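PDB 2JHP: core protein VP4, which caps viral mRNA inside the bluetongue virus core, acting as a multifunctional enzyme whose steps include methyl transfer, with two S-adenosyl-L-homocysteine molecules bound. Local coordinates for residues 124-127 / 131-134; 144-149 / 345-350. All coordinates share one frame; numbering follows the deposited sequence.

Contact 1. Residues 124-127 / 131-134. With SAH (S-adenosyl-L-homocysteine), chain B.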
# COMPACT_ATOMS: atom_id res chain seq x y z
N TYR A 124 10.58 -0.03 0.31
CA TYR A 124 11.53 0.78 1.08
C TYR A 124 11.17 0.70 2.57
O TYR A 124 12.06 0.55 3.43
CB TYR A 124 11.54 2.23 0.59
CG TYR A 124 12.19 3.22 1.56
CD1 TYR A 124 13.58 3.39 1.59
CD2 TYR A 124 11.41 3.99 2.44
CE1 TYR A 124 14.17 4.30 2.46
CE2 TYR A 124 12.00 4.90 3.33
CZ TYR A 124 13.38 5.05 3.34
OH TYR A 124 13.98 5.94 4.22
N ALA A 125 9.87 0.78 2.86
CA ALA A 125 9.35 0.77 4.22
C ALA A 125 9.55 -0.57 4.94
O ALA A 125 9.72 -0.58 6.16
CB ALA A 125 7.88 1.18 4.27
N PHE A 126 9.54 -1.68 4.20
CA PHE A 126 9.78 -2.99 4.82
C PHE A 126 11.25 -3.13 5.17
O PHE A 126 11.61 -3.87 6.09
CB PHE A 126 9.33 -4.14 3.91
CG PHE A 126 7.85 -4.39 3.92
CD1 PHE A 126 7.09 -4.23 2.76
CD2 PHE A 126 7.21 -4.79 5.10
CE1 PHE A 126 5.70 -4.46 2.78
CE2 PHE A 126 5.82 -5.03 5.12
CZ PHE A 126 5.07 -4.86 3.95
N LYS A 127 12.10 -2.40 4.44
CA LYS A 127 13.54 -2.40 4.69
C LYS A 127 13.88 -1.54 5.90
O LYS A 127 14.84 -1.83 6.61
CB LYS A 127 14.33 -1.92 3.47
CG LYS A 127 14.21 -2.81 2.23
CD LYS A 127 14.65 -4.24 2.55
CE LYS A 127 14.40 -5.19 1.40
NZ LYS A 127 14.46 -6.62 1.87
N GLU A 131 7.00 -1.11 12.44
CA GLU A 131 5.57 -0.84 12.56
C GLU A 131 4.93 -0.31 11.26
O GLU A 131 5.50 0.56 10.59
CB GLU A 131 5.30 0.17 13.68
CG GLU A 131 5.73 -0.26 15.07
CD GLU A 131 5.05 0.54 16.16
OE1 GLU A 131 4.40 1.55 15.85
OE2 GLU A 131 5.16 0.15 17.34
N PHE A 132 3.75 -0.85 10.92
CA PHE A 132 2.97 -0.39 9.76
C PHE A 132 1.56 -0.01 10.17
O PHE A 132 0.83 -0.83 10.73
CB PHE A 132 2.94 -1.43 8.66
CG PHE A 132 4.24 -1.59 7.99
CD1 PHE A 132 5.29 -2.25 8.62
CD2 PHE A 132 4.44 -1.06 6.71
CE1 PHE A 132 6.52 -2.39 7.99
CE2 PHE A 132 5.67 -1.20 6.07
CZ PHE A 132 6.71 -1.86 6.71
N HIS A 133 1.18 1.24 9.90
CA HIS A 133 -0.15 1.72 10.25
C HIS A 133 -1.06 1.92 9.04
O HIS A 133 -0.59 2.02 7.90
CB HIS A 133 -0.05 2.96 11.13
CG HIS A 133 0.65 2.71 12.43
ND1 HIS A 133 -0.03 2.38 13.59
CD2 HIS A 133 1.97 2.69 12.75
CE1 HIS A 133 0.84 2.19 14.56
NE2 HIS A 133 2.06 2.37 14.08
N GLY A 134 -2.37 1.93 9.29
CA GLY A 134 -3.41 1.96 8.26
C GLY A 134 -3.34 0.76 7.32
O GLY A 134 -3.59 0.89 6.12
N SAH B . -1.43 1.39 4.23
CA SAH B . -1.83 0.45 3.13
CB SAH B . -3.31 0.51 2.75
CG SAH B . -4.12 1.77 2.99
SD SAH B . -5.89 1.44 2.77
C SAH B . -0.95 0.58 1.90
O SAH B . 0.27 0.70 2.01
OXT SAH B . -1.43 0.52 0.77
C5' SAH B . -6.27 2.60 4.12
C4' SAH B . -6.63 1.89 5.42
O4' SAH B . -6.22 2.66 6.53
C3' SAH B . -8.13 1.66 5.56
O3' SAH B . -8.29 0.35 6.08
C2' SAH B . -8.58 2.67 6.61
O2' SAH B . -9.62 2.20 7.41
C1' SAH B . -7.31 2.83 7.44
N9 SAH B . -7.25 4.12 8.17
C8 SAH B . -7.69 5.35 7.73
N7 SAH B . -7.45 6.27 8.71
C5 SAH B . -6.87 5.64 9.76
C6 SAH B . -6.42 6.09 11.00
N6 SAH B . -6.52 7.38 11.33
N1 SAH B . -5.84 5.20 11.89
C2 SAH B . -5.71 3.87 11.55
N3 SAH B . -6.16 3.42 10.32
C4 SAH B . -6.73 4.29 9.43
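F126 and A125, near the end of helix 114-128, pack on F132 of strand 131-132. This helix-strand unit belongs to a Rossmann-like class I methyltransferase fold, and the strand is the first strand of its mixed sheet, between 149-152 and 406-408. The rings of F126 and F132 form an offset stack, with centroids 4.6 Å apart and planes at 29°. Overlap is at the rims: CE2 of each ring lies over a face of the other. F132 keeps CG beside its own backbone N (chi1 -70°), and this sends the ring end to the helix, where CE2 meets A125 CB at 3.7 Å. F132 CZ also lies 3.3 Å from A125 O, approached obliquely. H148 meets F126 edge-to-face, and I150 touches F132.

Past F132 the chain turns into the S-adenosyl-L-homocysteine pocket. H133 NE2 donates to E131 OE1 at 3.0 Å, with the carboxylate oxygen close to the imidazole plane. Y151 stacks on the H133 ring. G134 has positive phi, and its carbonyl oxygen faces the ligand. The amino N of S-adenosyl-L-homocysteine donates to G134 O at 2.9 Å.

Contact 2. Residues 144-149 / 345-350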
# COMPACT_ATOMS: atom_id res chain seq x y z
N ASN A 144 7.03 -9.89 6.96
CA ASN A 144 7.62 -10.96 7.76
C ASN A 144 6.96 -10.91 9.12
O ASN A 144 7.26 -10.04 9.92
CB ASN A 144 9.13 -10.74 7.89
CG ASN A 144 9.82 -11.79 8.76
OD1 ASN A 144 9.17 -12.65 9.39
ND2 ASN A 144 11.15 -11.73 8.80
N PRO A 145 6.03 -11.84 9.38
CA PRO A 145 5.20 -11.69 10.59
C PRO A 145 6.00 -11.85 11.87
O PRO A 145 5.49 -11.54 12.95
CB PRO A 145 4.16 -12.81 10.44
CG PRO A 145 4.77 -13.79 9.52
CD PRO A 145 5.66 -13.03 8.59
N ARG A 146 7.23 -12.33 11.73
CA ARG A 146 8.14 -12.54 12.86
C ARG A 146 8.98 -11.29 13.17
O ARG A 146 9.73 -11.28 14.15
CB ARG A 146 9.05 -13.74 12.60
CG ARG A 146 8.39 -15.10 12.76
CD ARG A 146 9.42 -16.24 12.65
NE ARG A 146 10.66 -15.94 13.38
CZ ARG A 146 10.98 -16.40 14.59
NH1 ARG A 146 10.16 -17.20 15.26
NH2 ARG A 146 12.14 -16.04 15.14
N LEU A 147 8.86 -10.26 12.35
CA LEU A 147 9.60 -9.02 12.54
C LEU A 147 8.70 -7.79 12.51
O LEU A 147 8.66 -7.03 13.47
CB LEU A 147 10.65 -8.88 11.45
CG LEU A 147 11.64 -7.72 11.59
CD1 LEU A 147 12.72 -8.07 12.59
CD2 LEU A 147 12.25 -7.42 10.26
N HIS A 148 7.98 -7.61 11.41
CA HIS A 148 7.08 -6.48 11.25
C HIS A 148 5.84 -6.61 12.14
O HIS A 148 5.36 -7.71 12.38
CB HIS A 148 6.65 -6.33 9.79
CG HIS A 148 7.80 -6.32 8.82
ND1 HIS A 148 8.47 -5.16 8.47
CD2 HIS A 148 8.40 -7.32 8.13
CE1 HIS A 148 9.42 -5.46 7.61
NE2 HIS A 148 9.40 -6.76 7.39
N LYS A 149 5.37 -5.46 12.62
CA LYS A 149 4.14 -5.33 13.40
C LYS A 149 3.16 -4.54 12.55
O LYS A 149 3.41 -3.38 12.20
CB LYS A 149 4.41 -4.60 14.72
CG LYS A 149 5.48 -5.25 15.63
CD LYS A 149 5.04 -6.61 16.15
CE LYS A 149 6.22 -7.40 16.70
NZ LYS A 149 5.95 -8.87 16.72
N TYR A 345 1.92 -18.84 22.49
CA TYR A 345 2.82 -17.91 21.80
C TYR A 345 2.26 -17.52 20.43
O TYR A 345 1.70 -18.36 19.71
CB TYR A 345 4.23 -18.49 21.70
CG TYR A 345 5.21 -17.53 21.09
CD1 TYR A 345 5.51 -17.57 19.74
CD2 TYR A 345 5.83 -16.55 21.87
CE1 TYR A 345 6.41 -16.68 19.16
CE2 TYR A 345 6.74 -15.64 21.30
CZ TYR A 345 7.02 -15.72 19.95
OH TYR A 345 7.92 -14.85 19.37
N SER A 346 2.40 -16.24 20.10
CA SER A 346 1.87 -15.67 18.86
C SER A 346 2.70 -14.48 18.41
O SER A 346 3.05 -13.62 19.21
CB SER A 346 0.41 -15.25 19.04
OG SER A 346 -0.03 -14.47 17.94
N HIS A 347 3.01 -14.43 17.12
CA HIS A 347 3.74 -13.30 16.55
C HIS A 347 2.84 -12.08 16.34
O HIS A 347 3.32 -10.98 16.07
CB HIS A 347 4.41 -13.70 15.23
CG HIS A 347 5.29 -14.91 15.33
ND1 HIS A 347 6.53 -14.88 15.95
CD2 HIS A 347 5.12 -16.17 14.88
CE1 HIS A 347 7.07 -16.09 15.88
NE2 HIS A 347 6.24 -16.88 15.23
N VAL A 348 1.53 -12.27 16.48
CA VAL A 348 0.57 -11.18 16.39
C VAL A 348 -0.17 -11.05 17.71
O VAL A 348 -0.74 -12.03 18.21
CB VAL A 348 -0.46 -11.40 15.24
CG1 VAL A 348 -1.57 -10.35 15.29
CG2 VAL A 348 0.23 -11.36 13.88
N ASP A 349 -0.17 -9.83 18.25
CA ASP A 349 -0.95 -9.54 19.44
C ASP A 349 -2.46 -9.52 19.14
O ASP A 349 -3.01 -8.50 18.68
CB ASP A 349 -0.49 -8.24 20.09
CG ASP A 349 -1.19 -7.96 21.40
OD1 ASP A 349 -2.02 -8.80 21.81
OD2 ASP A 349 -0.91 -6.90 21.99
N ARG A 350 -3.12 -10.64 19.41
CA ARG A 350 -4.56 -10.75 19.21
C ARG A 350 -5.35 -10.57 20.50
O ARG A 350 -6.49 -10.98 20.57
CB ARG A 350 -4.90 -12.10 18.57
CG ARG A 350 -4.41 -12.24 17.13
CD ARG A 350 -4.76 -13.58 16.54
NE ARG A 350 -4.15 -13.70 15.23
CZ ARG A 350 -2.98 -14.29 14.99
NH1 ARG A 350 -2.27 -14.84 15.99
NH2 ARG A 350 -2.50 -14.33 13.76
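The carbonyl oxygen of N144 is gripped by two backbone donors, L147 N at 2.9 Å and H148 N at the same distance, in the turn that sets P145 and R146 against H347. The N144 side chain also takes part in this turn. Its OD1 accepts from R146 N at 3.1 Å in an Asx turn, with the N-H arriving well above the carbonyl plane.

H347 is the buried centre of the contact. R146 lays its aliphatic part over one face of the imidazole. CG makes a CH-pi contact, 3.6 Å from the ring centroid and 15° off the ring normal. The R146 chain then bends at chi3 (42°), which brings NH1 to 3.3 Å from H347 CE1. The guanidinium is not stacked there, since its plane stands 69° from the ring. P145 O packs against H347 CB at 3.3 Å.

K149 reaches the backbone of the same residue. Its chain folds at chi2, and NZ makes a weak hydrogen bond of 3.4 Å to H347 O. Within 345-350, S346 OG donates to V348 O at 2.6 Å.

Two glutamates form the second shell. E191 accepts from H347 NE2 and has a long, weak ion pair with R146 NH1. E259 accepts from H347 N and is salt-bridged to R350 NH1.

The contact is structural packing between two loops. Loop 144-149 leads from helix 137-141 into strand 149-152 of one methyltransferase-like sheet. Loop 345-350 links strands 335-341 and 357-362, and R350 NE is bonded to L390 O near the end of helix 380-391.

In the fold
From the N terminus, contact 1 comes first and closes the short turn from helix 114-128 into strand 131-132. The chain then passes through helix 137-141 to contact 2, so the two are in series and neither nests nor crosses. Contact 2 spans 195 residues. That span contains all seven strands of the second sheet, which is inserted between strands 149-152 and 393-394 of the first. Both sheets have the strand order 3-2-1-4-5-7-6. Contact 2 therefore ties the inserted region back to the first. The contacts also touch directly: F132 N probably bonds to K149 O at 2.9 Å, joining neighbouring parallel strands.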